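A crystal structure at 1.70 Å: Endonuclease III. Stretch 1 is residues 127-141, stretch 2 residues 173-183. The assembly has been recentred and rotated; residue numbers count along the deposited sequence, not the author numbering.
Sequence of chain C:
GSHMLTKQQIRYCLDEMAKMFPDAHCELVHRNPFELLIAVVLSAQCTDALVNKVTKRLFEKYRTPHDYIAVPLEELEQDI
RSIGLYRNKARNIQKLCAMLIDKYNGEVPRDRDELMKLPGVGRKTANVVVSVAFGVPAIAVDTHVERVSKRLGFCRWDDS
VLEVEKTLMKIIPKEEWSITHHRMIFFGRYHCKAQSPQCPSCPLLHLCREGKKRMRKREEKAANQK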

# COMPACT_ATOMS: atom_id res chain seq x y z
N ASN C 127 -4.14 -2.42 -6.41
CA ASN C 127 -4.97 -2.97 -5.34
C ASN C 127 -5.39 -1.91 -4.33
O ASN C 127 -6.53 -1.92 -3.85
N VAL C 128 -4.49 -1.01 -3.97
CA VAL C 128 -4.85 0.04 -3.02
C VAL C 128 -5.95 0.91 -3.61
O VAL C 128 -6.94 1.20 -2.94
N VAL C 129 -5.77 1.31 -4.86
CA VAL C 129 -6.75 2.15 -5.51
C VAL C 129 -8.14 1.52 -5.63
O VAL C 129 -9.14 2.14 -5.25
N VAL C 130 -8.23 0.29 -6.14
CA VAL C 130 -9.56 -0.31 -6.28
C VAL C 130 -10.23 -0.55 -4.93
O VAL C 130 -11.45 -0.45 -4.81
N SER C 131 -9.42 -0.84 -3.92
CA SER C 131 -9.93 -1.10 -2.58
C SER C 131 -10.41 0.15 -1.86
O SER C 131 -11.54 0.21 -1.39
N VAL C 132 -9.54 1.14 -1.79
CA VAL C 132 -9.86 2.38 -1.09
C VAL C 132 -10.84 3.27 -1.85
O VAL C 132 -11.82 3.75 -1.27
N ALA C 133 -10.60 3.48 -3.14
CA ALA C 133 -11.47 4.32 -3.94
C ALA C 133 -12.80 3.71 -4.38
O ALA C 133 -13.83 4.39 -4.36
N PHE C 134 -12.78 2.44 -4.77
CA PHE C 134 -13.99 1.81 -5.29
C PHE C 134 -14.57 0.67 -4.47
O PHE C 134 -15.47 -0.03 -4.94
N GLY C 135 -14.06 0.48 -3.26
CA GLY C 135 -14.55 -0.57 -2.40
C GLY C 135 -14.42 -1.99 -2.90
O GLY C 135 -15.09 -2.89 -2.40
N VAL C 136 -13.56 -2.21 -3.89
CA VAL C 136 -13.37 -3.55 -4.43
C VAL C 136 -12.43 -4.32 -3.50
O VAL C 136 -11.33 -3.85 -3.20
N PRO C 137 -12.85 -5.50 -3.03
CA PRO C 137 -11.97 -6.26 -2.15
C PRO C 137 -10.64 -6.62 -2.81
O PRO C 137 -10.60 -7.11 -3.94
N ALA C 138 -9.56 -6.34 -2.10
CA ALA C 138 -8.22 -6.64 -2.60
C ALA C 138 -7.25 -6.51 -1.45
O ALA C 138 -7.53 -5.80 -0.47
N ILE C 139 -6.13 -7.20 -1.55
CA ILE C 139 -5.10 -7.14 -0.53
C ILE C 139 -3.82 -6.65 -1.19
O ILE C 139 -3.20 -7.36 -1.99
N ALA C 140 -3.44 -5.42 -0.87
CA ALA C 140 -2.23 -4.82 -1.43
C ALA C 140 -1.06 -5.25 -0.55
O ALA C 140 -1.05 -5.00 0.65
N VAL C 141 -0.08 -5.91 -1.15
CA VAL C 141 1.08 -6.36 -0.39
C VAL C 141 2.28 -5.44 -0.60
O VAL C 141 2.89 -5.42 -1.68
N PRO C 173 -12.00 -14.04 4.46
CA PRO C 173 -13.23 -13.87 3.67
C PRO C 173 -13.10 -12.60 2.85
O PRO C 173 -12.68 -11.56 3.36
N LYS C 174 -13.44 -12.69 1.57
CA LYS C 174 -13.36 -11.56 0.65
C LYS C 174 -13.92 -10.27 1.25
O LYS C 174 -13.39 -9.18 1.00
N GLU C 175 -14.97 -10.40 2.05
CA GLU C 175 -15.60 -9.24 2.68
C GLU C 175 -14.68 -8.53 3.67
O GLU C 175 -14.91 -7.36 4.00
N GLU C 176 -13.66 -9.23 4.15
CA GLU C 176 -12.74 -8.65 5.12
C GLU C 176 -11.35 -8.34 4.58
O GLU C 176 -10.46 -7.94 5.33
N TRP C 177 -11.14 -8.54 3.28
CA TRP C 177 -9.83 -8.28 2.68
C TRP C 177 -9.29 -6.88 2.90
O TRP C 177 -8.17 -6.71 3.37
N SER C 178 -10.08 -5.88 2.54
CA SER C 178 -9.65 -4.50 2.68
C SER C 178 -9.25 -4.06 4.09
O SER C 178 -8.19 -3.48 4.28
N ILE C 179 -10.09 -4.34 5.08
CA ILE C 179 -9.76 -3.93 6.44
C ILE C 179 -8.61 -4.73 7.04
O ILE C 179 -7.82 -4.19 7.82
N THR C 180 -8.50 -6.00 6.68
CA THR C 180 -7.41 -6.82 7.21
C THR C 180 -6.08 -6.27 6.69
O THR C 180 -5.08 -6.24 7.41
N HIS C 181 -6.09 -5.85 5.43
CA HIS C 181 -4.91 -5.27 4.79
C HIS C 181 -4.44 -4.06 5.61
O HIS C 181 -3.27 -3.94 5.96
N HIS C 182 -5.37 -3.15 5.91
CA HIS C 182 -5.04 -1.96 6.68
C HIS C 182 -4.56 -2.31 8.09
O HIS C 182 -3.63 -1.69 8.60
N ARG C 183 -5.19 -3.31 8.71
CA ARG C 183 -4.79 -3.72 10.05
C ARG C 183 -3.37 -4.28 10.04
O ARG C 183 -2.59 -4.03 10.96

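The helix of stretch 1 and the helix of stretch 2, which includes residues 177-183, do not pack closely on each other: their axes come no nearer than 10.5 Å, with 115° between their directions. Much of the contact is made instead by the extended segment 137-140, which follows the first helix and runs past the second.

The apolar packing centres on Trp-177, whose CA-to-CB bond points toward stretch 1. With chi1 m (-73°) and chi2 near 0°, its broad indole presents an edge to the backbone of Pro-137 and Ala-138; Trp-177 CE3 lies 3.6 Å from Pro-137 C and 3.7 Å from Ala-138 N. Ile-139 covers one face. Its CB is directed sideways, but the m, t rotamer extends the chain so that CD1 sits 4.1 Å from the centroid of the Trp-177 five-membered ring, 17° off the normal, a CH-pi contact. Lower on the same side chain, Ile-139 CG1 meets Trp-177 CB at 3.8 Å. A branched aliphatic side chain suits this place: CG1 and CD1 carry it from a sideways start out to the ring face.

Pro-137 points toward stretch 2 and offers a compact apolar ring, puckered C-gamma endo. Its CB is 3.8 Å from Trp-177 CE3 and 3.3 Å from Lys-174 O, while its CG touches Lys-174 CG at 3.5 Å. Lys-174 thus contributes its aliphatic portion here, and its ammonium turns to its neighbour, Lys-174 NZ forming a salt bridge with Glu-175 OE2 at 3.3 Å, its hydrogen bond weak.

The one hydrogen bond across the stretches joins two small hydroxyls, Ser-131 OG and Ser-178 OG, 2.7 Å apart; either could be the donor. Ser-131 (chi1 t) points toward stretch 2, whereas Ser-178 (chi1 m) starts sideways. Serine fits because its short side chain brings a polar group into a close contact while occupying little space. By contrast, Ala-138 O is buried here without a polar partner.

Two histidines extend the contact along the second helix. His-181, chi1 t and chi2 72°, points toward stretch 1 and buries the largest area of any residue here. Ala-140 N lies over one face of its imidazole, and the small methyl Ala-140 CB comes within 3.4 Å of His-181 CE1. His-182, chi1 m, leaves its backbone sideways, but its ring end comes nearer: Val-132 CG2, on a side chain with chi1 t, meets His-182 NE2 at 3.9 Å, at the ring edge.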

# COMPACT_ATOMS: atom_id res chain seq x y z
CB ASN C 127 -4.26 -4.11 -4.62
CG ASN C 127 -4.34 -5.42 -5.40
OD1 ASN C 127 -5.09 -5.53 -6.37
ND2 ASN C 127 -3.59 -6.42 -4.97
CB VAL C 128 -3.65 0.95 -2.67
CG1 VAL C 128 -4.13 2.18 -1.89
CG2 VAL C 128 -2.64 0.18 -1.85
CB VAL C 129 -6.25 2.60 -6.91
CG1 VAL C 129 -7.34 3.39 -7.65
CG2 VAL C 129 -5.01 3.45 -6.75
CB VAL C 130 -9.52 -1.64 -7.08
CG1 VAL C 130 -8.93 -1.40 -8.45
CG2 VAL C 130 -8.74 -2.70 -6.32
CB SER C 131 -8.85 -1.78 -1.74
OG SER C 131 -9.29 -1.95 -0.40
CB VAL C 132 -8.56 3.13 -0.77
CG1 VAL C 132 -8.88 4.40 0.02
CG2 VAL C 132 -7.76 2.19 0.11
CB ALA C 133 -10.72 4.81 -5.18
CB PHE C 134 -13.73 1.35 -6.72
CG PHE C 134 -13.13 2.42 -7.59
CD1 PHE C 134 -13.80 3.61 -7.81
CD2 PHE C 134 -11.87 2.24 -8.16
CE1 PHE C 134 -13.24 4.62 -8.60
CE2 PHE C 134 -11.30 3.24 -8.94
CZ PHE C 134 -11.98 4.44 -9.16
CB VAL C 136 -12.73 -3.53 -5.84
CG1 VAL C 136 -12.55 -4.96 -6.34
CG2 VAL C 136 -13.62 -2.75 -6.80
CB PRO C 137 -12.81 -7.49 -1.80
CG PRO C 137 -13.72 -7.64 -2.98
CD PRO C 137 -14.11 -6.22 -3.27
CB ALA C 138 -7.84 -5.67 -3.72
CB ILE C 139 -4.83 -8.53 0.08
CG1 ILE C 139 -6.12 -9.07 0.71
CG2 ILE C 139 -3.72 -8.43 1.13
CD1 ILE C 139 -5.98 -10.46 1.29
CB ALA C 140 -2.36 -3.31 -1.43
CB VAL C 141 1.46 -7.82 -0.76
CG1 VAL C 141 2.68 -8.27 0.06
CG2 VAL C 141 0.28 -8.74 -0.49
CB PRO C 173 -14.31 -13.75 4.75
CG PRO C 173 -13.78 -14.62 5.84
CD PRO C 173 -12.32 -14.22 5.88
CB LYS C 174 -14.10 -11.92 -0.64
CG LYS C 174 -14.24 -10.80 -1.65
CD LYS C 174 -14.56 -11.35 -3.04
CE LYS C 174 -15.71 -12.35 -3.03
NZ LYS C 174 -16.99 -11.75 -2.56
CB GLU C 175 -16.88 -9.66 3.39
CG GLU C 175 -17.92 -10.34 2.50
CD GLU C 175 -17.44 -11.68 1.97
OE1 GLU C 175 -17.01 -12.54 2.78
OE2 GLU C 175 -17.50 -11.89 0.74
CB GLU C 176 -12.57 -9.60 6.31
CG GLU C 176 -13.86 -10.10 6.92
CD GLU C 176 -13.60 -11.06 8.08
OE1 GLU C 176 -14.57 -11.69 8.57
OE2 GLU C 176 -12.43 -11.17 8.50
CB TRP C 177 -9.86 -8.56 1.18
CG TRP C 177 -9.91 -10.00 0.84
CD1 TRP C 177 -9.91 -11.05 1.70
CD2 TRP C 177 -9.96 -10.55 -0.48
NE1 TRP C 177 -9.97 -12.23 1.00
CE2 TRP C 177 -10.00 -11.96 -0.34
CE3 TRP C 177 -9.98 -10.00 -1.77
CZ2 TRP C 177 -10.06 -12.82 -1.43
CZ3 TRP C 177 -10.05 -10.86 -2.86
CH2 TRP C 177 -10.08 -12.25 -2.68
CB SER C 178 -10.71 -3.56 2.11
OG SER C 178 -10.91 -3.81 0.73
CB ILE C 179 -10.99 -4.02 7.38
CG1 ILE C 179 -10.67 -3.35 8.71
CG2 ILE C 179 -11.37 -5.47 7.61
CD1 ILE C 179 -10.28 -1.89 8.58
CB THR C 180 -7.56 -8.29 6.81
OG1 THR C 180 -8.81 -8.79 7.30
CG2 THR C 180 -6.42 -9.12 7.41
CB HIS C 181 -5.27 -4.86 3.36
CG HIS C 181 -4.37 -3.81 2.78
ND1 HIS C 181 -3.07 -4.06 2.40
CD2 HIS C 181 -4.59 -2.50 2.52
CE1 HIS C 181 -2.53 -2.95 1.94
NE2 HIS C 181 -3.43 -1.99 1.99
CB HIS C 182 -6.25 -1.03 6.73
CG HIS C 182 -6.53 -0.36 5.41
ND1 HIS C 182 -7.76 -0.42 4.80
CD2 HIS C 182 -5.73 0.36 4.59
CE1 HIS C 182 -7.70 0.24 3.65
NE2 HIS C 182 -6.48 0.72 3.50
CB ARG C 183 -5.76 -4.76 10.60
CG ARG C 183 -7.15 -4.20 10.91
CD ARG C 183 -8.13 -5.33 11.23
NE ARG C 183 -9.47 -4.83 11.52
CZ ARG C 183 -10.56 -5.59 11.53
NH1 ARG C 183 -10.47 -6.89 11.25
NH2 ARG C 183 -11.75 -5.07 11.79